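Local coordinates for protein MPT synthase subunit 2 (Burkholderia ambifaria, PDB 7L32) that probably serves as the large, catalytic subunit of molybdopterin synthase, which places sulfur on the pterin precursor during molybdenum cofactor biosynthesis, at residues D18-L21 and N22-V25; R94-P97 and L98-I101; C118-V121 and M122-K126. One frame throughout, in Å; residues are numbered along the deposited sequence.

Interaction 1 of 3, residues D18-L21 and N22-V25; sequences DFDL and NAEV
The D20 carboxylate is the flat group that meets the helix: its OD1 faces the first turn, and A23 CB lies 3.9 Å from D20 CG. F19, just before it, carries D18 OD1 over one face of its ring, 4.1 Å above the plane and shifted toward the rim; the ring also packs on V89, R91 and M103 of the underlying sheet. The motif is an N-cap: D20 precedes helix 21-30, and its OD1 accepts a weak hydrogen bond from A23 N at 3.2 Å. With CG opposite the backbone N (chi1 -179°), the carboxylate leans toward its own carbonyl side, where the helix begins. N22 ND2 of the second subunit also bonds to this OD1, and N22 ND2 here reaches D20 OD1 of that subunit in return, so the cap belongs to the dimer interface. Behind the cap the regular pattern starts, with E24 N bonded to D20 O at 3.0 Å. With CG beside its backbone N (chi1 -60°), E24 brings CG to 3.4 Å from D20 O; the chain then bends at chi2 toward its carboxylate, whose OE2 forms a salt bridge with R13. L21 and V25, one turn apart on the buried side, approach at an angle to each other beside V42 and L38. V25 N bonds to L21 O at 2.8 Å, and L21 CD1 rests 4.0 Å from V25 CG2.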
loop_
_atom_site.group_PDB
_atom_site.type_symbol
_atom_site.label_atom_id
_atom_site.label_comp_id
_atom_site.label_asym_id
_atom_site.label_seq_id
_atom_site.Cartn_x
_atom_site.Cartn_y
_atom_site.Cartn_z
ATOM N N ASP A 18 -19.713 -1.781 -2.479
ATOM C CA ASP A 18 -18.433 -1.164 -2.173
ATOM C C ASP A 18 -17.779 -1.878 -0.988
ATOM O O ASP A 18 -18.434 -2.602 -0.233
ATOM C CB ASP A 18 -18.621 0.322 -1.873
ATOM C CG ASP A 18 -17.345 1.120 -2.072
ATOM O OD1 ASP A 18 -16.322 0.531 -2.503
ATOM O OD2 ASP A 18 -17.374 2.337 -1.795
ATOM N N PHE A 19 -16.467 -1.697 -0.842
ATOM C CA PHE A 19 -15.726 -2.331 0.239
ATOM C C PHE A 19 -15.195 -1.275 1.207
ATOM O O PHE A 19 -15.128 -0.084 0.892
ATOM C CB PHE A 19 -14.574 -3.210 -0.292
ATOM C CG PHE A 19 -13.624 -2.509 -1.251
ATOM C CD1 PHE A 19 -12.603 -1.683 -0.770
ATOM C CD2 PHE A 19 -13.727 -2.707 -2.621
ATOM C CE1 PHE A 19 -11.734 -1.042 -1.647
ATOM C CE2 PHE A 19 -12.852 -2.080 -3.508
ATOM C CZ PHE A 19 -11.851 -1.237 -3.016
ATOM N N ASP A 20 -14.842 -1.732 2.409
ATOM C CA ASP A 20 -14.305 -0.894 3.482
ATOM C C ASP A 20 -12.851 -1.309 3.698
ATOM O O ASP A 20 -12.586 -2.364 4.281
ATOM C CB ASP A 20 -15.146 -1.088 4.745
ATOM C CG ASP A 20 -14.685 -0.234 5.940
ATOM O OD1 ASP A 20 -13.506 0.178 6.029
ATOM O OD2 ASP A 20 -15.535 -0.009 6.817
ATOM N N LEU A 21 -11.913 -0.461 3.263
ATOM C CA LEU A 21 -10.490 -0.786 3.371
ATOM C C LEU A 21 -10.101 -1.145 4.807
ATOM O O LEU A 21 -9.413 -2.148 5.032
ATOM C CB LEU A 21 -9.643 0.386 2.867
ATOM C CG LEU A 21 -8.119 0.204 2.899
ATOM C CD1 LEU A 21 -7.657 -0.959 2.009
ATOM C CD2 LEU A 21 -7.435 1.487 2.477
ATOM N N ASN A 22 -10.561 -0.349 5.787
ATOM C CA ASN A 22 -10.260 -0.604 7.202
ATOM C C ASN A 22 -10.692 -2.002 7.616
ATOM O O ASN A 22 -9.920 -2.756 8.219
ATOM C CB ASN A 22 -10.983 0.405 8.107
ATOM C CG ASN A 22 -10.203 1.665 8.330
ATOM O OD1 ASN A 22 -9.110 1.823 7.801
ATOM N ND2 ASN A 22 -10.775 2.596 9.113
ATOM N N ALA A 23 -11.949 -2.345 7.333
ATOM C CA ALA A 23 -12.471 -3.649 7.724
ATOM C C ALA A 23 -11.696 -4.777 7.056
ATOM O O ALA A 23 -11.396 -5.793 7.698
ATOM C CB ALA A 23 -13.960 -3.738 7.397
ATOM N N GLU A 24 -11.358 -4.625 5.766
ATOM C CA GLU A 24 -10.618 -5.686 5.080
ATOM C C GLU A 24 -9.216 -5.825 5.648
ATOM O O GLU A 24 -8.718 -6.943 5.819
ATOM C CB GLU A 24 -10.559 -5.430 3.571
ATOM C CG GLU A 24 -11.930 -5.356 2.879
ATOM C CD GLU A 24 -12.782 -6.625 3.056
ATOM O OE1 GLU A 24 -12.225 -7.744 3.111
ATOM O OE2 GLU A 24 -14.021 -6.500 3.140
ATOM N N VAL A 25 -8.571 -4.697 5.956
ATOM C CA VAL A 25 -7.234 -4.722 6.542
ATOM C C VAL A 25 -7.260 -5.378 7.918
ATOM O O VAL A 25 -6.415 -6.227 8.228
ATOM C CB VAL A 25 -6.664 -3.290 6.581
ATOM C CG1 VAL A 25 -5.563 -3.137 7.633
ATOM C CG2 VAL A 25 -6.166 -2.921 5.202
HETATM O O HOH W 1 -15.435 -4.536 3.091
#

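Interaction 2 of 3, residues R94-P97 and L98-I101; sequences RLLP and LDQI
D99 folds its side chain back onto L96, and its atoms run back along the backbone of L96, just past strand 93-95. CB lies 3.1 Å from L96 O. CG, placed beside its own backbone N by chi1 of -77°, stays close to the same carbonyl. From there OD2 reaches L96 N at 2.6 Å in a nearly straight bond (159°), the N-H arriving from above the carboxylate plane, 53° out of it. OD2 also lies 3.5 Å from L96 CB. OD1 lies farther out, 3.9 Å from L96 O, an acceptor with which it makes no bond. The main chain answers in the reverse direction: D99 N bonds to L96 O at 3.0 Å, closing a type II beta turn with P97 and L98 at its corner, L98 having a positive phi. The turn joins strand 93-95 to strand 100-108, members of two different sheets. Below it, L95 CD1 meets I101 CG1 at 4.3 Å, a buried apolar pair packed near V45, while L98 at the corner packs on P33 of the second subunit. L96 thus gives its N-H to the D99 side chain and takes the D99 N-H on its O. So short a bond would suit a carboxylate acceptor, and the backbone of L96 probably holds the D99 side chain in place.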
loop_
_atom_site.group_PDB
_atom_site.type_symbol
_atom_site.label_atom_id
_atom_site.label_comp_id
_atom_site.label_asym_id
_atom_site.label_seq_id
_atom_site.Cartn_x
_atom_site.Cartn_y
_atom_site.Cartn_z
ATOM N N ARG A 94 -21.821 -1.083 -12.506
ATOM C CA ARG A 94 -21.752 0.286 -13.006
ATOM C C ARG A 94 -21.017 1.138 -11.974
ATOM O O ARG A 94 -21.534 1.386 -10.880
ATOM C CB ARG A 94 -23.158 0.811 -13.282
ATOM C CG ARG A 94 -23.227 2.098 -14.079
ATOM C CD ARG A 94 -24.683 2.442 -14.383
ATOM N NE ARG A 94 -24.845 3.825 -14.812
ATOM C CZ ARG A 94 -25.004 4.845 -13.978
ATOM N NH1 ARG A 94 -24.995 4.672 -12.666
ATOM N NH2 ARG A 94 -25.175 6.067 -14.470
ATOM N N LEU A 95 -19.817 1.591 -12.326
ATOM C CA LEU A 95 -18.942 2.314 -11.408
ATOM C C LEU A 95 -18.757 3.737 -11.914
ATOM O O LEU A 95 -18.452 3.946 -13.093
ATOM C CB LEU A 95 -17.591 1.615 -11.279
ATOM C CG LEU A 95 -17.646 0.149 -10.831
ATOM C CD1 LEU A 95 -16.313 -0.539 -11.105
ATOM C CD2 LEU A 95 -18.020 0.029 -9.351
ATOM N N LEU A 96 -18.959 4.712 -11.025
ATOM C CA LEU A 96 -18.880 6.128 -11.363
ATOM C C LEU A 96 -17.483 6.671 -11.091
ATOM O O LEU A 96 -16.701 6.056 -10.360
ATOM C CB LEU A 96 -19.918 6.915 -10.558
ATOM C CG LEU A 96 -21.367 6.630 -10.960
ATOM C CD1 LEU A 96 -22.357 7.385 -10.075
ATOM C CD2 LEU A 96 -21.575 6.989 -12.420
ATOM N N PRO A 97 -17.142 7.827 -11.663
ATOM C CA PRO A 97 -15.887 8.489 -11.290
ATOM C C PRO A 97 -15.787 8.664 -9.783
ATOM O O PRO A 97 -16.757 9.033 -9.112
ATOM C CB PRO A 97 -15.967 9.842 -12.011
ATOM C CG PRO A 97 -16.868 9.577 -13.188
ATOM C CD PRO A 97 -17.872 8.571 -12.709
ATOM N N LEU A 98 -14.596 8.391 -9.261
ATOM C CA LEU A 98 -14.183 8.441 -7.864
ATOM C C LEU A 98 -14.556 7.165 -7.107
ATOM O O LEU A 98 -14.084 6.980 -5.985
ATOM C CB LEU A 98 -14.729 9.670 -7.105
ATOM C CG LEU A 98 -14.416 11.025 -7.743
ATOM C CD1 LEU A 98 -15.021 12.176 -6.934
ATOM C CD2 LEU A 98 -12.922 11.209 -7.941
ATOM N N ASP A 99 -15.362 6.267 -7.684
ATOM C CA ASP A 99 -15.684 5.013 -7.016
ATOM C C ASP A 99 -14.441 4.144 -6.870
ATOM O O ASP A 99 -13.611 4.068 -7.778
ATOM C CB ASP A 99 -16.718 4.215 -7.818
ATOM C CG ASP A 99 -18.132 4.743 -7.671
ATOM O OD1 ASP A 99 -18.392 5.639 -6.839
ATOM O OD2 ASP A 99 -18.983 4.261 -8.434
ATOM N N GLN A 100 -14.354 3.436 -5.747
ATOM C CA GLN A 100 -13.349 2.388 -5.602
ATOM C C GLN A 100 -13.628 1.249 -6.573
ATOM O O GLN A 100 -14.778 0.828 -6.740
ATOM C CB GLN A 100 -13.347 1.848 -4.174
ATOM C CG GLN A 100 -12.926 2.869 -3.125
ATOM C CD GLN A 100 -12.910 2.304 -1.709
ATOM O OE1 GLN A 100 -11.949 2.507 -0.968
ATOM N NE2 GLN A 100 -13.988 1.620 -1.318
ATOM N N ILE A 101 -12.567 0.740 -7.198
ATOM C CA ILE A 101 -12.652 -0.412 -8.113
ATOM C C ILE A 101 -12.110 -1.676 -7.465
ATOM O O ILE A 101 -12.730 -2.736 -7.516
ATOM C CB ILE A 101 -11.879 -0.126 -9.422
ATOM C CG1 ILE A 101 -12.418 1.099 -10.142
ATOM C CG2 ILE A 101 -11.915 -1.336 -10.358
ATOM C CD1 ILE A 101 -11.467 1.579 -11.228
#

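Interaction 3 of 3, residues C118-V121 and M122-K126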
loop_
_atom_site.group_PDB
_atom_site.type_symbol
_atom_site.label_atom_id
_atom_site.label_comp_id
_atom_site.label_asym_id
_atom_site.label_seq_id
_atom_site.Cartn_x
_atom_site.Cartn_y
_atom_site.Cartn_z
ATOM N N CYS A 118 2.472 -7.045 -3.103
ATOM C CA CYS A 118 1.281 -6.260 -3.424
ATOM C C CYS A 118 1.353 -5.724 -4.849
ATOM O O CYS A 118 0.365 -5.794 -5.606
ATOM C CB CYS A 118 1.123 -5.115 -2.420
ATOM S SG CYS A 118 -0.472 -4.268 -2.511
ATOM N N GLU A 119 2.514 -5.193 -5.247
ATOM C CA GLU A 119 2.643 -4.691 -6.616
ATOM C C GLU A 119 2.585 -5.826 -7.631
ATOM O O GLU A 119 1.977 -5.680 -8.704
ATOM C CB GLU A 119 3.950 -3.904 -6.773
ATOM C CG GLU A 119 4.115 -3.308 -8.147
ATOM C CD GLU A 119 5.150 -2.169 -8.201
ATOM O OE1 GLU A 119 6.046 -2.092 -7.327
ATOM O OE2 GLU A 119 5.021 -1.337 -9.117
ATOM N N PHE A 120 3.218 -6.957 -7.316
ATOM C CA PHE A 120 3.148 -8.119 -8.210
ATOM C C PHE A 120 1.697 -8.545 -8.447
ATOM O O PHE A 120 1.287 -8.811 -9.594
ATOM C CB PHE A 120 3.973 -9.282 -7.626
ATOM C CG PHE A 120 3.794 -10.585 -8.377
ATOM C CD1 PHE A 120 4.550 -10.856 -9.504
ATOM C CD2 PHE A 120 2.875 -11.539 -7.942
ATOM C CE1 PHE A 120 4.358 -12.050 -10.250
ATOM C CE2 PHE A 120 2.684 -12.723 -8.657
ATOM C CZ PHE A 120 3.427 -12.991 -9.812
ATOM N N VAL A 121 0.915 -8.652 -7.370
ATOM C CA VAL A 121 -0.485 -9.069 -7.509
ATOM C C VAL A 121 -1.254 -8.067 -8.368
ATOM O O VAL A 121 -2.038 -8.461 -9.239
ATOM C CB VAL A 121 -1.144 -9.259 -6.123
ATOM C CG1 VAL A 121 -2.680 -9.448 -6.258
ATOM C CG2 VAL A 121 -0.542 -10.476 -5.366
ATOM N N MET A 122 -1.037 -6.762 -8.152
ATOM C CA MET A 122 -1.723 -5.750 -8.964
ATOM C C MET A 122 -1.322 -5.847 -10.435
ATOM O O MET A 122 -2.187 -5.777 -11.326
ATOM C CB MET A 122 -1.442 -4.319 -8.442
ATOM C CG MET A 122 -2.376 -3.877 -7.273
ATOM S SD MET A 122 -4.147 -3.950 -7.729
ATOM C CE MET A 122 -4.176 -2.791 -9.081
ATOM N N ASP A 123 -0.018 -6.005 -10.716
ATOM C CA ASP A 123 0.442 -6.116 -12.106
ATOM C C ASP A 123 -0.188 -7.326 -12.793
ATOM O O ASP A 123 -0.635 -7.242 -13.940
ATOM C CB ASP A 123 1.966 -6.248 -12.159
ATOM C CG ASP A 123 2.689 -4.932 -11.897
ATOM O OD1 ASP A 123 2.060 -3.849 -11.969
ATOM O OD2 ASP A 123 3.898 -5.010 -11.613
ATOM N N TYR A 124 -0.176 -8.473 -12.115
ATOM C CA TYR A 124 -0.719 -9.713 -12.685
ATOM C C TYR A 124 -2.234 -9.614 -12.837
ATOM O O TYR A 124 -2.802 -10.023 -13.866
ATOM C CB TYR A 124 -0.321 -10.867 -11.752
ATOM C CG TYR A 124 -0.338 -12.303 -12.239
ATOM C CD1 TYR A 124 -0.932 -12.668 -13.443
ATOM C CD2 TYR A 124 0.171 -13.320 -11.425
ATOM C CE1 TYR A 124 -0.974 -14.008 -13.853
ATOM C CE2 TYR A 124 0.139 -14.667 -11.827
ATOM C CZ TYR A 124 -0.439 -14.999 -13.041
ATOM O OH TYR A 124 -0.485 -16.322 -13.451
ATOM N N LEU A 125 -2.901 -9.043 -11.832
ATOM C CA LEU A 125 -4.341 -8.793 -11.917
ATOM C C LEU A 125 -4.686 -7.942 -13.137
ATOM O O LEU A 125 -5.573 -8.294 -13.936
ATOM C CB LEU A 125 -4.812 -8.102 -10.625
ATOM C CG LEU A 125 -6.297 -7.779 -10.415
ATOM C CD1 LEU A 125 -6.573 -7.667 -8.902
ATOM C CD2 LEU A 125 -6.737 -6.483 -11.121
ATOM N N LYS A 126 -4.001 -6.803 -13.291
ATOM C CA LYS A 126 -4.364 -5.847 -14.341
ATOM C C LYS A 126 -4.091 -6.395 -15.740
ATOM O O LYS A 126 -4.790 -6.035 -16.700
ATOM C CB LYS A 126 -3.621 -4.526 -14.119
ATOM C CG LYS A 126 -4.194 -3.698 -12.967
ATOM C CD LYS A 126 -5.585 -3.146 -13.345
ATOM C CE LYS A 126 -6.223 -2.304 -12.231
ATOM N NZ LYS A 126 -7.582 -1.711 -12.613
HETATM O O HOH W 2 5.879 -3.233 -11.460
HETATM O O HOH W 3 3.084 -1.456 -10.994
#
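This is an i to i+4 contact along one face after another of helix 111-128, the long helix packed against the mixed sheet near the centre of the chain. Four successive backbone bonds hold these two turns of helix, from M122 N to C118 O through L125 N to V121 O. On one flank F120 and Y124 run side by side in the same direction. F120 CZ comes 3.6 Å from Y124 CD2, and the rings lie obliquely, centroids 5.7 Å apart and planes at 71°. Both have CG opposite the backbone N (chi1 172° in F120), which keeps the two side chains in step. The ring of F120 also meets W157 edge-to-face, and Y124 packs on I73 of helix 65-80. C118, V121 and M122 turn to V104 of the sheet. On another flank the side chains of E119 and D123 cross, their carboxylate planes 49° apart and E119 OE2 4.6 Å from D123 OD2. One water sits 2.7 Å from E119 OE2 and 2.8 Å from D123 OD1; a second lies 2.7 Å from D123 OD2, its link to E119 OE2 being weak. E119 OE1 pairs with R156, D123 OD2 accepts from W157 NE1, and D123 OD1 pairs with R111 of the second subunit. The two acids probably repel one another somewhat; these arginines, W157 and the waters would offset this and may favour the ionised forms.

Overall arrangement
The three contacts follow one another along the chain within the MoaE fold. Interactions 1 and 2 have centres 15 Å apart and touch: Q100 NE2, at the start of strand 100-108, probably bonds to D18 OD1 and F19 O, tying the approach to helix 21-30 to the end of the turn. Interaction 3 stands apart, its centre 19 Å from interaction 1 and 20 Å from interaction 2, although strand 100-108 leads directly into its helix 111-128. Helices 21-30 and 111-128 pack on opposite faces of the mixed sheet. All three contacts also meet the second subunit, so each reaches the dimer interface, interaction 2 by L98 alone.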